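Local coordinates for protein cytochrome oxidase subunit II (Rhodothermus marinus, PDB 1W2L) that carries a covalently bound heme c as the cytochrome c domain of a caa3 oxygen reductase, probably passing electrons on toward the copper A centre, at residues P32-L37 against E93-Q98; Y38-T43 against A50-N55. All coordinates share one frame; numbering follows the deposited sequence.

In the fold
Contact 1 (32-37 with 93-98) is the more deeply set of the two: a heme-lining loop meets the last turn of helix 85-96 and the residues just beyond it, mostly through apolar side chains, with one backbone bond at its outer end. Contact 2 (38-43 with 50-55) lies at the surface and is held mainly by the main chain, as an antiparallel pairing with polar groups round it. The two segments 32-37 and 38-43 are continuous in the chain, and each contact reaches heme c, contact 1 with Phe-34, Pro-32 and Leu-37, contact 2 with the charge of Arg-42. They also touch directly, Lys-96 packing on Tyr-38 and Leu-37 on Ala-52.

Contact 1: residues P32-L37 against E93-Q98; sequences PSFKGL and EFIKQQ. With HEC (heme c), chain B.
Gly-36 and Gln-98 join the backbones: the loop 32-37 runs into a type II turn from Phe-34 to Leu-37, and the chain leaving helix 85-96 passes beside it. Gly-36 N donates to Gln-98 O over 2.7 Å, nearly straight at 165°, with the donor above the carbonyl plane. The same oxygen takes a CA-H contact from Lys-35, and the turn closes on itself through Leu-37 N to Phe-34 O. Positive phi at Gly-36 suits a residue without a side chain.

Deeper in, Ile-95 lies over one face of the Phe-34 ring. Its CG1 stands 4.0 Å from the ring centroid, a CH-pi contact offset toward the rim, while CG2 touches Leu-37 CD2 at 4.0 Å. This is the cytochrome c fold, in which the C-terminal helix packs near the heme beside helix 5-15; Tyr-13 of that helix touches both Phe-34 and Phe-94. Phe-34 CG is anti to the carbonyl carbon (chi1 -71°), which carries the ring from the loop in between Ile-95 and the heme, CZ lying 3.7 Å from heme CHB. The ring also stacks on His-22, the axial ligand whose ND1 is hydrogen-bonded to Pro-32 O. An alanine at Phe-34 would probably open a gap between Ile-95 and the porphyrin edge and deprive the His-22 ring of its stacking partner.

Leu-37 CD1 rests 3.5 Å from the propionate carbon CGA of the heme, and Pro-32 CG touches O1A of that group. Gln-98 folds back at chi2, and its NE2 reaches Phe-94 O at 2.9 Å, with NE2 above one face of the Phe-94 ring, toward its rim.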
loop_
_atom_site.group_PDB
_atom_site.type_symbol
_atom_site.label_atom_id
_atom_site.label_comp_id
_atom_site.label_asym_id
_atom_site.label_seq_id
_atom_site.Cartn_x
_atom_site.Cartn_y
_atom_site.Cartn_z
ATOM N N PRO A 32 1.310 6.291 5.468
ATOM C CA PRO A 32 0.953 5.433 6.620
ATOM C C PRO A 32 1.761 4.152 6.649
ATOM O O PRO A 32 2.184 3.605 5.649
ATOM C CB PRO A 32 -0.511 5.163 6.421
ATOM C CG PRO A 32 -0.735 5.356 4.946
ATOM C CD PRO A 32 0.229 6.411 4.504
ATOM N N SER A 33 1.927 3.627 7.871
ATOM C CA SER A 33 2.638 2.367 7.972
ATOM C C SER A 33 1.824 1.232 7.379
ATOM O O SER A 33 0.588 1.212 7.434
ATOM C CB SER A 33 2.912 2.081 9.451
ATOM O OG SER A 33 3.779 0.975 9.611
ATOM N N PHE A 34 2.527 0.225 6.844
ATOM C CA PHE A 34 1.882 -1.007 6.410
ATOM C C PHE A 34 1.575 -1.975 7.530
ATOM O O PHE A 34 0.796 -2.881 7.381
ATOM C CB PHE A 34 2.769 -1.737 5.412
ATOM C CG PHE A 34 2.896 -1.109 4.043
ATOM C CD1 PHE A 34 1.978 -0.184 3.562
ATOM C CD2 PHE A 34 3.939 -1.459 3.235
ATOM C CE1 PHE A 34 2.102 0.301 2.279
ATOM C CE2 PHE A 34 4.043 -0.974 1.940
ATOM C CZ PHE A 34 3.139 -0.072 1.477
ATOM N N LYS A 35 2.156 -1.904 8.675
ATOM C CA LYS A 35 1.877 -2.679 9.861
ATOM C C LYS A 35 0.429 -2.522 10.282
ATOM O O LYS A 35 -0.068 -1.471 10.649
ATOM C CB LYS A 35 2.853 -2.341 10.994
ATOM C CG LYS A 35 2.666 -3.285 12.195
ATOM C CD LYS A 35 3.582 -2.934 13.346
ATOM C CE LYS A 35 3.244 -3.718 14.615
ATOM N NZ LYS A 35 3.922 -3.145 15.795
ATOM N N GLY A 36 -0.279 -3.680 10.216
ATOM C CA GLY A 36 -1.665 -3.688 10.596
ATOM C C GLY A 36 -2.624 -3.153 9.533
ATOM O O GLY A 36 -3.843 -3.012 9.774
ATOM N N LEU A 37 -2.129 -2.791 8.348
ATOM C CA LEU A 37 -2.955 -2.177 7.347
ATOM C C LEU A 37 -4.047 -3.107 6.829
ATOM O O LEU A 37 -5.232 -2.792 6.797
ATOM C CB LEU A 37 -2.092 -1.673 6.179
ATOM C CG LEU A 37 -2.822 -1.250 4.928
ATOM C CD1 LEU A 37 -3.877 -0.181 5.224
ATOM C CD2 LEU A 37 -1.844 -0.759 3.866
ATOM N N GLU A 93 0.788 -9.552 -0.970
ATOM C CA GLU A 93 1.124 -10.638 -0.051
ATOM C C GLU A 93 2.062 -10.149 1.057
ATOM O O GLU A 93 1.902 -10.463 2.241
ATOM C CB GLU A 93 1.688 -11.817 -0.816
ATOM C CG GLU A 93 0.588 -12.603 -1.499
ATOM C CD GLU A 93 -0.691 -12.892 -0.739
ATOM O OE1 GLU A 93 -1.754 -12.360 -1.133
ATOM O OE2 GLU A 93 -0.621 -13.607 0.275
ATOM N N PHE A 94 3.044 -9.345 0.661
ATOM C CA PHE A 94 3.963 -8.778 1.651
ATOM C C PHE A 94 3.218 -7.870 2.624
ATOM O O PHE A 94 3.388 -7.963 3.845
ATOM C CB PHE A 94 5.055 -7.996 0.936
ATOM C CG PHE A 94 5.980 -7.228 1.853
ATOM C CD1 PHE A 94 6.995 -7.910 2.531
ATOM C CD2 PHE A 94 5.861 -5.887 2.087
ATOM C CE1 PHE A 94 7.857 -7.229 3.387
ATOM C CE2 PHE A 94 6.718 -5.200 2.926
ATOM C CZ PHE A 94 7.729 -5.863 3.593
ATOM N N ILE A 95 2.344 -7.004 2.115
ATOM C CA ILE A 95 1.568 -6.120 3.021
ATOM C C ILE A 95 0.708 -6.927 3.973
ATOM O O ILE A 95 0.672 -6.566 5.159
ATOM C CB ILE A 95 0.704 -5.096 2.252
ATOM C CG1 ILE A 95 1.585 -4.132 1.495
ATOM C CG2 ILE A 95 -0.293 -4.399 3.159
ATOM C CD1 ILE A 95 0.794 -3.275 0.534
ATOM N N LYS A 96 0.027 -7.951 3.488
ATOM C CA LYS A 96 -0.924 -8.670 4.340
ATOM C C LYS A 96 -0.267 -9.271 5.547
ATOM O O LYS A 96 -0.936 -9.459 6.565
ATOM C CB LYS A 96 -1.607 -9.811 3.578
ATOM C CG LYS A 96 -2.647 -9.374 2.588
ATOM C CD LYS A 96 -3.412 -10.451 1.869
ATOM C CE LYS A 96 -3.182 -11.877 2.258
ATOM N NZ LYS A 96 -3.977 -12.659 1.206
ATOM N N GLN A 97 1.009 -9.621 5.407
ATOM C CA GLN A 97 1.676 -10.218 6.556
ATOM C C GLN A 97 2.322 -9.212 7.502
ATOM O O GLN A 97 2.940 -9.586 8.510
ATOM C CB GLN A 97 2.719 -11.187 6.046
ATOM C CG GLN A 97 3.201 -11.191 4.639
ATOM C CD GLN A 97 4.200 -12.332 4.449
ATOM O OE1 GLN A 97 5.406 -12.127 4.317
ATOM N NE2 GLN A 97 3.657 -13.539 4.429
ATOM N N GLN A 98 2.204 -7.911 7.256
ATOM C CA GLN A 98 2.701 -6.924 8.224
ATOM C C GLN A 98 1.628 -6.664 9.255
ATOM O O GLN A 98 0.662 -5.928 8.998
ATOM C CB GLN A 98 3.122 -5.620 7.540
ATOM C CG GLN A 98 3.988 -5.873 6.313
ATOM C CD GLN A 98 5.222 -6.677 6.655
ATOM O OE1 GLN A 98 5.911 -6.425 7.666
ATOM N NE2 GLN A 98 5.469 -7.642 5.791
HETATM FE FE HEC B . 1.920 4.533 -0.937
HETATM C CHA HEC B . -1.077 5.231 0.545
HETATM C CHB HEC B . 0.997 1.267 -1.249
HETATM C CHC HEC B . 4.864 3.877 -2.489
HETATM C CHD HEC B . 2.975 7.718 -0.278
HETATM N NA HEC B . 0.265 3.471 -0.462
HETATM C C1A HEC B . -0.888 3.957 0.124
HETATM C C2A HEC B . -1.730 2.824 0.415
HETATM C C3A HEC B . -1.177 1.732 -0.131
HETATM C C4A HEC B . 0.109 2.116 -0.691
HETATM C CMA HEC B . -1.661 0.283 -0.068
HETATM C CAA HEC B . -2.988 2.923 1.285
HETATM C CBA HEC B . -2.490 2.890 2.728
HETATM C CGA HEC B . -3.564 3.006 3.862
HETATM O O1A HEC B . -3.079 3.210 4.948
HETATM O O2A HEC B . -4.781 2.947 3.539
HETATM N NB HEC B . 2.771 2.876 -1.711
HETATM C C1B HEC B . 2.246 1.665 -1.697
HETATM C C2B HEC B . 3.173 0.689 -2.314
HETATM C C3B HEC B . 4.234 1.455 -2.727
HETATM C C4B HEC B . 4.017 2.806 -2.325
HETATM C CMB HEC B . 2.964 -0.766 -2.402
HETATM C CAB HEC B . 5.475 1.010 -3.465
HETATM C CBB HEC B . 5.079 0.283 -4.773
HETATM N NC HEC B . 3.563 5.575 -1.359
HETATM C C1C HEC B . 4.696 5.090 -2.008
HETATM C C2C HEC B . 5.683 6.198 -2.054
HETATM C C3C HEC B . 5.147 7.252 -1.447
HETATM C C4C HEC B . 3.823 6.900 -1.020
HETATM C CMC HEC B . 7.065 6.024 -2.684
HETATM C CAC HEC B . 5.818 8.578 -1.063
HETATM C CBC HEC B . 6.383 9.429 -2.176
HETATM N ND HEC B . 1.082 6.157 -0.080
HETATM C C1D HEC B . 1.697 7.355 0.128
HETATM C C2D HEC B . 0.827 8.246 0.862
HETATM C C3D HEC B . -0.287 7.540 1.051
HETATM C C4D HEC B . -0.164 6.251 0.480
HETATM C CMD HEC B . 1.185 9.607 1.286
HETATM C CAD HEC B . -1.579 8.035 1.813
HETATM C CBD HEC B . -2.475 8.885 0.916
HETATM C CGD HEC B . -3.256 8.031 -0.024
HETATM O O1D HEC B . -3.023 8.062 -1.267
HETATM O O2D HEC B . -4.125 7.244 0.460
#

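Contact 2: residues Y38-T43 against A50-N55; sequences YGSTRT and AVADEN. With HEC (heme c), chain B; ACT (acetate ion), chain D.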
loop_
_atom_site.group_PDB
_atom_site.type_symbol
_atom_site.label_atom_id
_atom_site.label_comp_id
_atom_site.label_asym_id
_atom_site.label_seq_id
_atom_site.Cartn_x
_atom_site.Cartn_y
_atom_site.Cartn_z
ATOM N N TYR A 38 -3.678 -4.311 6.373
ATOM C CA TYR A 38 -4.638 -5.236 5.815
ATOM C C TYR A 38 -5.655 -5.648 6.861
ATOM O O TYR A 38 -5.274 -6.157 7.913
ATOM C CB TYR A 38 -3.932 -6.465 5.250
ATOM C CG TYR A 38 -4.872 -7.455 4.625
ATOM C CD1 TYR A 38 -5.558 -7.178 3.442
ATOM C CD2 TYR A 38 -5.129 -8.707 5.174
ATOM C CE1 TYR A 38 -6.425 -8.069 2.854
ATOM C CE2 TYR A 38 -5.970 -9.619 4.598
ATOM C CZ TYR A 38 -6.631 -9.318 3.444
ATOM O OH TYR A 38 -7.464 -10.242 2.894
ATOM N N GLY A 39 -6.913 -5.439 6.516
ATOM C CA GLY A 39 -8.034 -5.712 7.397
ATOM C C GLY A 39 -8.394 -4.598 8.345
ATOM O O GLY A 39 -9.351 -4.791 9.091
ATOM N N SER A 40 -7.724 -3.453 8.274
ATOM C CA SER A 40 -8.055 -2.283 9.075
ATOM C C SER A 40 -9.094 -1.414 8.404
ATOM O O SER A 40 -9.292 -1.537 7.198
ATOM C CB SER A 40 -6.791 -1.480 9.373
ATOM O OG SER A 40 -6.283 -0.832 8.227
ATOM N N THR A 41 -9.794 -0.540 9.088
ATOM C CA THR A 41 -10.714 0.432 8.491
ATOM C C THR A 41 -9.954 1.717 8.144
ATOM O O THR A 41 -9.144 2.152 8.952
ATOM C CB THR A 41 -11.885 0.719 9.455
ATOM O OG1 THR A 41 -12.650 -0.490 9.530
ATOM C CG2 THR A 41 -12.816 1.781 8.937
ATOM N N ARG A 42 -10.170 2.255 6.959
ATOM C CA ARG A 42 -9.593 3.486 6.474
ATOM C C ARG A 42 -10.649 4.586 6.363
ATOM O O ARG A 42 -11.755 4.320 5.910
ATOM C CB ARG A 42 -8.911 3.299 5.120
ATOM C CG ARG A 42 -8.100 2.055 4.941
ATOM C CD ARG A 42 -7.104 1.750 6.013
ATOM N NE ARG A 42 -6.062 2.732 6.169
ATOM C CZ ARG A 42 -5.686 3.415 7.213
ATOM N NH1 ARG A 42 -4.659 4.254 7.089
ATOM N NH2 ARG A 42 -6.301 3.295 8.396
ATOM N N THR A 43 -10.256 5.793 6.708
ATOM C CA THR A 43 -11.092 6.974 6.496
ATOM C C THR A 43 -10.436 7.857 5.449
ATOM O O THR A 43 -9.228 8.136 5.591
ATOM C CB THR A 43 -11.293 7.769 7.796
ATOM O OG1 THR A 43 -11.921 6.863 8.702
ATOM C CG2 THR A 43 -12.215 8.964 7.551
ATOM N N ALA A 50 -13.679 2.712 4.375
ATOM C CA ALA A 50 -13.682 1.419 3.731
ATOM C C ALA A 50 -12.717 0.514 4.473
ATOM O O ALA A 50 -11.742 0.980 5.059
ATOM C CB ALA A 50 -13.213 1.471 2.283
ATOM N N VAL A 51 -12.929 -0.774 4.342
ATOM C CA VAL A 51 -11.943 -1.711 4.865
ATOM C C VAL A 51 -10.845 -1.947 3.870
ATOM O O VAL A 51 -11.027 -1.932 2.648
ATOM C CB VAL A 51 -12.636 -3.010 5.270
ATOM C CG1 VAL A 51 -12.937 -4.009 4.194
ATOM C CG2 VAL A 51 -11.890 -3.623 6.457
ATOM N N ALA A 52 -9.625 -2.090 4.395
ATOM C CA ALA A 52 -8.462 -2.374 3.583
ATOM C C ALA A 52 -8.375 -3.855 3.238
ATOM O O ALA A 52 -7.623 -4.628 3.821
ATOM C CB ALA A 52 -7.178 -1.868 4.255
ATOM N N ASP A 53 -9.160 -4.223 2.245
ATOM C CA ASP A 53 -9.171 -5.567 1.660
ATOM C C ASP A 53 -8.256 -5.589 0.423
ATOM O O ASP A 53 -7.578 -4.626 0.103
ATOM C CB ASP A 53 -10.597 -5.996 1.371
ATOM C CG ASP A 53 -11.339 -5.113 0.404
ATOM O OD1 ASP A 53 -10.738 -4.284 -0.288
ATOM O OD2 ASP A 53 -12.590 -5.273 0.313
ATOM N N GLU A 54 -8.200 -6.757 -0.210
ATOM C CA GLU A 54 -7.300 -6.922 -1.341
ATOM C C GLU A 54 -7.569 -5.914 -2.435
ATOM O O GLU A 54 -6.646 -5.318 -3.016
ATOM C CB GLU A 54 -7.425 -8.324 -1.911
ATOM C CG GLU A 54 -6.302 -8.900 -2.677
ATOM C CD GLU A 54 -5.728 -10.242 -2.236
ATOM O OE1 GLU A 54 -5.831 -10.695 -1.055
ATOM O OE2 GLU A 54 -5.083 -10.928 -3.027
ATOM N N ASN A 55 -8.872 -5.712 -2.756
ATOM C CA ASN A 55 -9.225 -4.738 -3.773
ATOM C C ASN A 55 -8.795 -3.333 -3.414
ATOM O O ASN A 55 -8.355 -2.550 -4.282
ATOM C CB ASN A 55 -10.715 -4.761 -4.073
ATOM C CG ASN A 55 -11.084 -5.914 -4.982
ATOM O OD1 ASN A 55 -10.242 -6.430 -5.663
ATOM N ND2 ASN A 55 -12.303 -6.312 -4.955
HETATM FE FE HEC B . 1.920 4.533 -0.937
HETATM C CHA HEC B . -1.077 5.231 0.545
HETATM C CHB HEC B . 0.997 1.267 -1.249
HETATM C CHC HEC B . 4.864 3.877 -2.489
HETATM C CHD HEC B . 2.975 7.718 -0.278
HETATM N NA HEC B . 0.265 3.471 -0.462
HETATM C C1A HEC B . -0.888 3.957 0.124
HETATM C C2A HEC B . -1.730 2.824 0.415
HETATM C C3A HEC B . -1.177 1.732 -0.131
HETATM C C4A HEC B . 0.109 2.116 -0.691
HETATM C CMA HEC B . -1.661 0.283 -0.068
HETATM C CAA HEC B . -2.988 2.923 1.285
HETATM C CBA HEC B . -2.490 2.890 2.728
HETATM C CGA HEC B . -3.564 3.006 3.862
HETATM O O1A HEC B . -3.079 3.210 4.948
HETATM O O2A HEC B . -4.781 2.947 3.539
HETATM N NB HEC B . 2.771 2.876 -1.711
HETATM C C1B HEC B . 2.246 1.665 -1.697
HETATM C C2B HEC B . 3.173 0.689 -2.314
HETATM C C3B HEC B . 4.234 1.455 -2.727
HETATM C C4B HEC B . 4.017 2.806 -2.325
HETATM C CMB HEC B . 2.964 -0.766 -2.402
HETATM C CAB HEC B . 5.475 1.010 -3.465
HETATM C CBB HEC B . 5.079 0.283 -4.773
HETATM N NC HEC B . 3.563 5.575 -1.359
HETATM C C1C HEC B . 4.696 5.090 -2.008
HETATM C C2C HEC B . 5.683 6.198 -2.054
HETATM C C3C HEC B . 5.147 7.252 -1.447
HETATM C C4C HEC B . 3.823 6.900 -1.020
HETATM C CMC HEC B . 7.065 6.024 -2.684
HETATM C CAC HEC B . 5.818 8.578 -1.063
HETATM C CBC HEC B . 6.383 9.429 -2.176
HETATM N ND HEC B . 1.082 6.157 -0.080
HETATM C C1D HEC B . 1.697 7.355 0.128
HETATM C C2D HEC B . 0.827 8.246 0.862
HETATM C C3D HEC B . -0.287 7.540 1.051
HETATM C C4D HEC B . -0.164 6.251 0.480
HETATM C CMD HEC B . 1.185 9.607 1.286
HETATM C CAD HEC B . -1.579 8.035 1.813
HETATM C CBD HEC B . -2.475 8.885 0.916
HETATM C CGD HEC B . -3.256 8.031 -0.024
HETATM O O1D HEC B . -3.023 8.062 -1.267
HETATM O O2D HEC B . -4.125 7.244 0.460
HETATM C C ACT D . -10.277 -9.498 0.936
HETATM O O ACT D . -9.095 -9.107 1.134
HETATM O OXT ACT D . -11.132 -9.170 0.130
HETATM C CH3 ACT D . -10.717 -10.640 1.903
#
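Arg-42 and Ala-50 form an antiparallel hydrogen-bonded pair, Arg-42 N to Ala-50 O at 2.8 Å and Ala-50 N back to Arg-42 O, the first two of four backbone hydrogen bonds across the contact. Thr-41 and Val-51 follow as the non-hydrogen-bonded pair. Past the strands Ala-52 N donates to Ser-40 O, and Gly-39 N reaches Ala-52 O at 2.9 Å. Ala-52 is thus gripped through both its N and its O while it centres an inverse gamma turn.

Side-chain packing is sparse. Ala-52 CB on Arg-42 CD, at 4.0 Å, is the apolar pair; the other contacts are carbon-to-oxygen van der Waals ones. Val-51 CG2 approaches Ser-40 O, and Tyr-38, its CG anti to the backbone N (chi1 -179°), swings its ring out toward Ala-52, with CD1 3.3 Å from Ala-52 O.

Arg-42 carries the charge that faces the heme, on a side chain bent at chi2 and chi3. Its NE donates to heme O2A at 2.9 Å, in the guanidinium plane, and NH1 lies 2.9 Å from O1A; NH2 turns back to Thr-41 O. This would probably offset the charge of this propionate. At the other end an acetate, probably from the crystallisation liquor, takes hydrogen bonds from Tyr-38 OH and Glu-54 N through one oxygen.

Asp-53 N-caps helix 54-62 through OD1 to Tyr-56 N. The pairing thus runs from the hairpin of strands 41-43 and 49-51 into that helix, while Tyr-38 lies against Leu-57 of it and Lys-96 of helix 85-96.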